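Local coordinates for protein lipase 2 (Yarrowia lipolytica, PDB 4JEI) that probably hydrolyses the ester bonds of triacylglycerols as a lipase of the alpha/beta-hydrolase fold, at residues L110-S115 against S132-Y137; Q189-N194 against Q234-D239; V248-P253 against S260-C265. The protein carries 2 engineered substitutions. One frame throughout, in Å; residues are numbered along the deposited sequence.

Overall arrangement
The three contacts follow one another along the chain and none touches another. Contact 1 is only partly buried: a turn in the loop between strands 105-107 and 124-126 sits on helix 127-150. Contact 2 is buried and joins two loops that follow strands 183-187 and 222-227 of the main sheet. Contact 3, also buried, is a hairpin of the same sheet, on the other side of the chain's centre from contact 1, with centres about 32 Å apart. In contact 1 a tyrosine hydroxyl bonds backbone and side chains pack around it. Contact 2 has one backbone bond, with Ile-191 and two prolines packed round it. Regular strand pairing dominates contact 3.

Contact 1: residues L110-S115 against S132-Y137; sequences LAAQIS and SYQNTY. Engineered in segment 110-115: Gln-113 (natural residue Asn). Engineered in segment 132-137: Gln-134 (natural residue Asn).
Ala-111 sets its CB 3.6 Å from CE1 of the Tyr-133 ring, an oblique apolar touch. The amide of Gln-134 lies beside the backbone here, with NE2 3.5 Å from CA of Ala-111. The bend of its chain at chi2 (-81°) brings the amide end up to the loop. Ala-111 also opens a type II beta turn that ends at Ile-114.

Ala-112 is held at both ends. Its N donates a weak hydrogen bond to OE1 of Gln-134, an engineered residue (natural Asn), at 3.3 Å. Its carbonyl O accepts from OH of Tyr-133 at 2.7 Å. This O lies at the ring edge, in the ring plane, while the hydroxyl is tilted 29° from the carbonyl plane.

Gln-113, also engineered from Asn, crosses Tyr-137 at about a right angle. Amide and ring planes are 56° apart. CD of Gln-113 approaches CE1 of Tyr-137 to 3.4 Å.

Ile-114 brings CD1 to 3.7 Å from CZ of Tyr-133, obliquely and from the opposite direction. Ile-114 also touches Phe-108 and Thr-119.

Tyr-133 and Tyr-137 stand one turn apart on helix 127-150. The Tyr-133 hydroxyl satisfies the Ala-112 carbonyl, while the ring beside it meets Ala-111 and Ile-114. Tyr-133 thus gives the one hydrogen bond here that is not weak, and Gln-134 and Tyr-137 share the packing.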
# COMPACT_ATOMS: atom_id res chain seq x y z
N LEU A 110 1.46 20.22 -0.52
CA LEU A 110 0.27 20.76 -1.18
C LEU A 110 -0.96 20.07 -0.57
O LEU A 110 -2.01 20.71 -0.43
CB LEU A 110 0.37 20.45 -2.68
CG LEU A 110 -0.62 21.13 -3.63
CD1 LEU A 110 0.08 21.63 -4.88
CD2 LEU A 110 -1.76 20.20 -4.00
N ALA A 111 -0.82 18.78 -0.23
CA ALA A 111 -1.86 17.93 0.35
C ALA A 111 -2.22 18.34 1.79
O ALA A 111 -1.38 18.90 2.50
CB ALA A 111 -1.43 16.48 0.31
N ALA A 112 -3.47 18.05 2.20
CA ALA A 112 -4.01 18.36 3.54
C ALA A 112 -3.27 17.62 4.65
O ALA A 112 -2.85 16.48 4.46
CB ALA A 112 -5.49 18.05 3.60
N GLN A 113 -3.12 18.28 5.81
CA GLN A 113 -2.45 17.79 7.02
C GLN A 113 -0.93 17.54 6.89
O GLN A 113 -0.33 16.91 7.76
CB GLN A 113 -3.21 16.62 7.69
CG GLN A 113 -4.50 17.05 8.40
CD GLN A 113 -4.92 16.10 9.50
OE1 GLN A 113 -4.43 14.98 9.65
NE2 GLN A 113 -5.89 16.53 10.30
N ILE A 114 -0.31 18.06 5.82
CA ILE A 114 1.13 18.00 5.55
C ILE A 114 1.59 19.43 5.25
O ILE A 114 1.09 20.05 4.31
CB ILE A 114 1.52 16.97 4.44
CG1 ILE A 114 1.23 15.53 4.89
CG2 ILE A 114 2.99 17.10 4.04
CD1 ILE A 114 0.03 14.94 4.28
N SER A 115 2.52 19.94 6.07
CA SER A 115 3.06 21.29 5.91
C SER A 115 4.55 21.28 5.53
O SER A 115 5.18 20.22 5.54
CB SER A 115 2.80 22.13 7.15
OG SER A 115 3.83 22.02 8.12
N SER A 132 -5.70 11.02 -4.82
CA SER A 132 -6.09 9.76 -4.19
C SER A 132 -5.99 9.91 -2.68
O SER A 132 -6.98 9.64 -2.00
CB SER A 132 -5.23 8.60 -4.68
OG SER A 132 -5.49 8.34 -6.05
N TYR A 133 -4.86 10.45 -2.17
CA TYR A 133 -4.65 10.73 -0.75
C TYR A 133 -5.69 11.75 -0.24
O TYR A 133 -6.26 11.54 0.84
CB TYR A 133 -3.21 11.22 -0.45
CG TYR A 133 -3.11 11.91 0.90
CD1 TYR A 133 -3.15 13.30 1.01
CD2 TYR A 133 -3.12 11.17 2.08
CE1 TYR A 133 -3.16 13.93 2.25
CE2 TYR A 133 -3.11 11.79 3.33
CZ TYR A 133 -3.13 13.17 3.41
OH TYR A 133 -3.13 13.79 4.63
N GLN A 134 -5.90 12.86 -0.99
CA GLN A 134 -6.86 13.91 -0.63
C GLN A 134 -8.26 13.34 -0.49
O GLN A 134 -8.93 13.65 0.49
CB GLN A 134 -6.84 15.08 -1.64
CG GLN A 134 -5.60 15.98 -1.56
CD GLN A 134 -5.65 17.03 -0.47
OE1 GLN A 134 -6.10 16.79 0.66
NE2 GLN A 134 -5.13 18.21 -0.78
N ASN A 135 -8.65 12.49 -1.42
CA ASN A 135 -9.94 11.82 -1.38
C ASN A 135 -10.09 10.91 -0.18
O ASN A 135 -11.13 10.85 0.41
CB ASN A 135 -10.11 11.02 -2.66
CG ASN A 135 -11.55 10.77 -3.00
OD1 ASN A 135 -12.41 11.57 -2.71
ND2 ASN A 135 -11.81 9.67 -3.64
N THR A 136 -9.04 10.19 0.17
CA THR A 136 -9.06 9.38 1.36
C THR A 136 -9.35 10.21 2.58
O THR A 136 -10.23 9.89 3.33
CB THR A 136 -7.73 8.68 1.55
OG1 THR A 136 -7.46 7.92 0.40
CG2 THR A 136 -7.80 7.75 2.68
N TYR A 137 -8.63 11.30 2.76
CA TYR A 137 -8.80 12.14 3.93
C TYR A 137 -10.17 12.77 4.01
O TYR A 137 -10.83 12.70 5.01
CB TYR A 137 -7.74 13.22 3.99
CG TYR A 137 -7.79 13.97 5.29
CD1 TYR A 137 -7.02 13.59 6.36
CD2 TYR A 137 -8.63 15.04 5.45
CE1 TYR A 137 -7.08 14.26 7.55
CE2 TYR A 137 -8.70 15.71 6.65
CZ TYR A 137 -7.92 15.32 7.69
OH TYR A 137 -7.96 15.98 8.89

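Contact 2: residues Q189-N194 against Q234-D239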
# COMPACT_ATOMS: atom_id res chain seq x y z
N GLN A 189 1.90 -1.52 -5.28
CA GLN A 189 1.79 -0.07 -5.36
C GLN A 189 2.69 0.51 -6.44
O GLN A 189 3.86 0.13 -6.54
CB GLN A 189 2.01 0.62 -4.00
CG GLN A 189 3.44 0.60 -3.48
CD GLN A 189 3.83 1.90 -2.85
OE1 GLN A 189 4.05 2.90 -3.53
NE2 GLN A 189 3.99 1.91 -1.54
N PRO A 190 2.16 1.45 -7.26
CA PRO A 190 3.01 2.07 -8.28
C PRO A 190 3.97 3.06 -7.64
O PRO A 190 3.81 3.36 -6.45
CB PRO A 190 2.00 2.74 -9.21
CG PRO A 190 0.82 3.01 -8.36
CD PRO A 190 0.80 2.01 -7.27
N ILE A 191 4.97 3.55 -8.39
CA ILE A 191 5.92 4.53 -7.87
C ILE A 191 5.16 5.83 -7.55
O ILE A 191 4.40 6.32 -8.38
CB ILE A 191 7.16 4.75 -8.77
CG1 ILE A 191 7.63 3.42 -9.44
CG2 ILE A 191 8.27 5.38 -7.94
CD1 ILE A 191 8.80 3.52 -10.45
N VAL A 192 5.32 6.32 -6.32
CA VAL A 192 4.60 7.49 -5.81
C VAL A 192 5.26 8.83 -6.15
O VAL A 192 4.60 9.71 -6.71
CB VAL A 192 4.28 7.33 -4.29
CG1 VAL A 192 3.60 8.56 -3.72
CG2 VAL A 192 3.41 6.10 -4.05
N GLY A 193 6.54 8.99 -5.81
CA GLY A 193 7.25 10.24 -6.05
C GLY A 193 8.62 10.16 -6.67
O GLY A 193 8.98 9.16 -7.30
N ASN A 194 9.40 11.24 -6.49
CA ASN A 194 10.75 11.41 -7.02
C ASN A 194 11.82 10.94 -6.02
O ASN A 194 11.47 10.42 -4.96
CB ASN A 194 10.97 12.89 -7.41
CG ASN A 194 11.14 13.85 -6.24
OD1 ASN A 194 10.48 13.75 -5.21
ND2 ASN A 194 12.03 14.82 -6.40
N GLN A 234 6.53 -0.79 -11.25
CA GLN A 234 7.58 -0.21 -12.10
C GLN A 234 7.04 1.02 -12.85
O GLN A 234 7.81 1.74 -13.50
CB GLN A 234 8.11 -1.24 -13.10
CG GLN A 234 8.88 -2.39 -12.48
CD GLN A 234 9.01 -3.55 -13.44
OE1 GLN A 234 10.11 -3.91 -13.88
NE2 GLN A 234 7.88 -4.17 -13.78
N VAL A 235 5.73 1.25 -12.73
CA VAL A 235 4.96 2.34 -13.34
C VAL A 235 4.83 3.51 -12.33
O VAL A 235 4.53 3.24 -11.17
CB VAL A 235 3.59 1.78 -13.83
CG1 VAL A 235 2.63 2.88 -14.22
CG2 VAL A 235 3.77 0.80 -14.98
N PRO A 236 5.07 4.79 -12.71
CA PRO A 236 5.44 5.32 -14.04
C PRO A 236 6.87 4.98 -14.44
O PRO A 236 7.77 4.98 -13.61
CB PRO A 236 5.24 6.84 -13.89
CG PRO A 236 4.50 7.04 -12.59
CD PRO A 236 4.93 5.89 -11.74
N PHE A 237 7.07 4.69 -15.75
CA PHE A 237 8.38 4.37 -16.32
C PHE A 237 9.30 5.59 -16.40
O PHE A 237 10.51 5.41 -16.53
CB PHE A 237 8.24 3.70 -17.69
CG PHE A 237 7.63 2.32 -17.65
CD1 PHE A 237 6.42 2.06 -18.28
CD2 PHE A 237 8.26 1.29 -16.96
CE1 PHE A 237 5.86 0.78 -18.23
CE2 PHE A 237 7.69 0.01 -16.91
CZ PHE A 237 6.50 -0.23 -17.55
N TRP A 238 8.72 6.81 -16.30
CA TRP A 238 9.44 8.09 -16.32
C TRP A 238 10.61 8.09 -15.36
O TRP A 238 10.54 7.48 -14.29
CB TRP A 238 8.50 9.27 -16.03
CG TRP A 238 7.25 9.31 -16.86
CD1 TRP A 238 5.97 9.41 -16.40
CD2 TRP A 238 7.15 9.25 -18.30
NE1 TRP A 238 5.08 9.43 -17.45
CE2 TRP A 238 5.78 9.33 -18.63
CE3 TRP A 238 8.09 9.15 -19.34
CZ2 TRP A 238 5.33 9.30 -19.96
CZ3 TRP A 238 7.65 9.11 -20.65
CH2 TRP A 238 6.28 9.19 -20.95
N ASP A 239 11.71 8.73 -15.77
CA ASP A 239 12.95 8.77 -15.01
C ASP A 239 12.88 9.48 -13.66
O ASP A 239 13.59 9.08 -12.74
CB ASP A 239 14.10 9.29 -15.87
CG ASP A 239 14.22 8.59 -17.21
OD1 ASP A 239 13.38 8.86 -18.10
OD2 ASP A 239 15.15 7.77 -17.36
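Ile-191 and Val-235 join two loops of the alpha/beta-hydrolase fold. Residues 189-194 follow strand 183-187 and lead into helix 195-206. Residues 234-239 come after strand 222-227, before strand 247-250. Strands 183-187 and 222-227 are neighbours in the main sheet, so the contact ties together the loops that follow them. Pro-190 lies near, without touching, a probable Ser-His-Asp triad of Ser-162, Asp-230 and His-289.

One backbone hydrogen bond links the loops. N of Ile-191 donates to O of Val-235 at 2.8 Å, with an angle of 152° at the hydrogen. CB of Pro-190 lies beside the same oxygen.

Van der Waals packing centres on Ile-191. Its CG1 branch lies beside the backbone N (chi1 -37°) and runs on extended. This carries CD1 of Ile-191 against backbone carbonyls of the other loop, 3.7 Å from O of Gln-234 and 3.6 Å from O of Pro-236. CD of Pro-236 in turn comes 3.4 Å from O of Ile-191. The one apolar side-chain pair joins the same two residues: CB of Ile-191 lies 3.9 Å from CD of Pro-236. A cis peptide bond precedes Pro-236. Beyond the pair, Ile-191 touches His-243 and Pro-236 touches His-126.

Capping and outside bonds hold the far end of the first loop. Asn-194 is the N-cap of helix 195-206. Its OD1 accepts from N of Phe-197 and also from N of Leu-124, while its ND2 donates to O of Asp-122.

Contact 3: residues V248-P253 against S260-C265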
# COMPACT_ATOMS: atom_id res chain seq x y z
N VAL A 248 9.36 -6.15 -0.53
CA VAL A 248 9.06 -7.52 -0.11
C VAL A 248 8.58 -8.16 -1.42
O VAL A 248 7.54 -7.76 -1.95
CB VAL A 248 8.01 -7.62 1.04
CG1 VAL A 248 7.69 -9.08 1.37
CG2 VAL A 248 8.50 -6.88 2.29
N PHE A 249 9.37 -9.07 -1.97
CA PHE A 249 9.11 -9.66 -3.28
C PHE A 249 8.62 -11.11 -3.29
O PHE A 249 9.29 -12.00 -2.76
CB PHE A 249 10.35 -9.47 -4.17
CG PHE A 249 10.30 -9.94 -5.60
CD1 PHE A 249 11.13 -10.97 -6.04
CD2 PHE A 249 9.51 -9.29 -6.54
CE1 PHE A 249 11.12 -11.37 -7.38
CE2 PHE A 249 9.49 -9.71 -7.87
CZ PHE A 249 10.31 -10.73 -8.28
N ILE A 250 7.47 -11.33 -3.94
CA ILE A 250 6.90 -12.66 -4.15
C ILE A 250 7.50 -13.17 -5.48
O ILE A 250 7.04 -12.80 -6.56
CB ILE A 250 5.33 -12.64 -4.18
CG1 ILE A 250 4.74 -12.09 -2.87
CG2 ILE A 250 4.76 -14.02 -4.51
CD1 ILE A 250 3.31 -11.58 -3.00
N ASP A 251 8.58 -13.96 -5.38
CA ASP A 251 9.28 -14.55 -6.53
C ASP A 251 8.58 -15.87 -6.91
O ASP A 251 9.19 -16.95 -6.85
CB ASP A 251 10.77 -14.77 -6.19
CG ASP A 251 11.67 -15.13 -7.37
OD1 ASP A 251 12.87 -15.37 -7.13
OD2 ASP A 251 11.17 -15.18 -8.51
N TRP A 252 7.30 -15.78 -7.28
CA TRP A 252 6.46 -16.93 -7.61
C TRP A 252 5.39 -16.52 -8.61
O TRP A 252 4.86 -15.42 -8.48
CB TRP A 252 5.82 -17.46 -6.32
CG TRP A 252 5.18 -18.81 -6.43
CD1 TRP A 252 3.85 -19.10 -6.33
CD2 TRP A 252 5.85 -20.06 -6.63
NE1 TRP A 252 3.65 -20.45 -6.43
CE2 TRP A 252 4.86 -21.07 -6.62
CE3 TRP A 252 7.20 -20.43 -6.80
CZ2 TRP A 252 5.17 -22.42 -6.79
CZ3 TRP A 252 7.50 -21.78 -6.96
CH2 TRP A 252 6.50 -22.75 -6.96
N PRO A 253 5.03 -17.37 -9.60
CA PRO A 253 4.02 -16.95 -10.59
C PRO A 253 2.60 -16.85 -10.06
O PRO A 253 1.80 -16.11 -10.65
CB PRO A 253 4.10 -18.04 -11.67
CG PRO A 253 5.30 -18.84 -11.37
CD PRO A 253 5.56 -18.71 -9.92
N SER A 260 9.84 -20.10 0.98
CA SER A 260 11.17 -19.89 0.40
C SER A 260 11.19 -18.82 -0.70
O SER A 260 12.23 -18.20 -0.92
CB SER A 260 11.70 -21.20 -0.16
OG SER A 260 10.92 -21.67 -1.25
N ASN A 261 10.07 -18.63 -1.42
CA ASN A 261 9.98 -17.69 -2.53
C ASN A 261 9.51 -16.26 -2.23
O ASN A 261 9.39 -15.44 -3.14
CB ASN A 261 9.30 -18.33 -3.75
CG ASN A 261 10.16 -19.37 -4.43
OD1 ASN A 261 10.82 -20.20 -3.79
ND2 ASN A 261 10.16 -19.37 -5.75
N VAL A 262 9.29 -15.94 -0.94
CA VAL A 262 8.94 -14.58 -0.49
C VAL A 262 10.22 -14.01 0.12
O VAL A 262 10.70 -14.50 1.14
CB VAL A 262 7.72 -14.50 0.45
CG1 VAL A 262 7.44 -13.05 0.85
CG2 VAL A 262 6.48 -15.11 -0.20
N VAL A 263 10.79 -13.03 -0.56
CA VAL A 263 12.08 -12.47 -0.19
C VAL A 263 12.06 -10.98 0.22
O VAL A 263 11.16 -10.24 -0.18
CB VAL A 263 13.08 -12.83 -1.32
CG1 VAL A 263 13.40 -11.66 -2.24
CG2 VAL A 263 14.35 -13.49 -0.77
N MET A 264 13.04 -10.58 1.05
CA MET A 264 13.23 -9.20 1.52
C MET A 264 14.27 -8.56 0.63
O MET A 264 15.41 -9.03 0.59
CB MET A 264 13.73 -9.18 2.97
CG MET A 264 12.74 -9.67 3.97
SD MET A 264 11.38 -8.53 4.20
CE MET A 264 10.76 -9.15 5.61
N CYS A 265 13.89 -7.51 -0.09
CA CYS A 265 14.81 -6.86 -1.01
C CYS A 265 15.48 -5.63 -0.42
O CYS A 265 14.84 -4.86 0.31
CB CYS A 265 14.13 -6.55 -2.34
SG CYS A 265 13.23 -7.95 -3.04
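Phe-249 and Val-263 form the hydrogen-bonded pair of an antiparallel beta hairpin. N of Phe-249 donates to O of Val-263 at 2.8 Å, and N of Val-263 returns a bond to O of Phe-249 at 2.9 Å, almost straight at 174°.

Val-248 with Met-264 and Ile-250 with Val-262 are the flanking non-hydrogen-bonded pairs, on one sheet face. Val-248 and Met-264 lie side by side, CG2 to SD 3.8 Å. On the other face, SG of Cys-265 meets CB of Phe-249 at 3.4 Å and lies oblique to its ring.

Past the strands, Asn-261 grips Asp-251 twice. Its O accepts from N of Asp-251 at 2.8 Å, and its ND2 donates to O of Asp-251 at 2.8 Å. That ND2 also reaches the edge of the Trp-252 ring, 3.3 Å from CE3, with amide and ring planes 89° apart. OG of Ser-260 donates to OD1 of Asn-261, which should help to fix the rotation of the amide.

Farther out, Phe-18 of helix 12-27 packs on Val-248 and Met-264, and Cys-273 completes the disulfide of Cys-265. One backbone bond thus continues the pairing past the strand ends, and Asn-261 ND2 supplies the second donor.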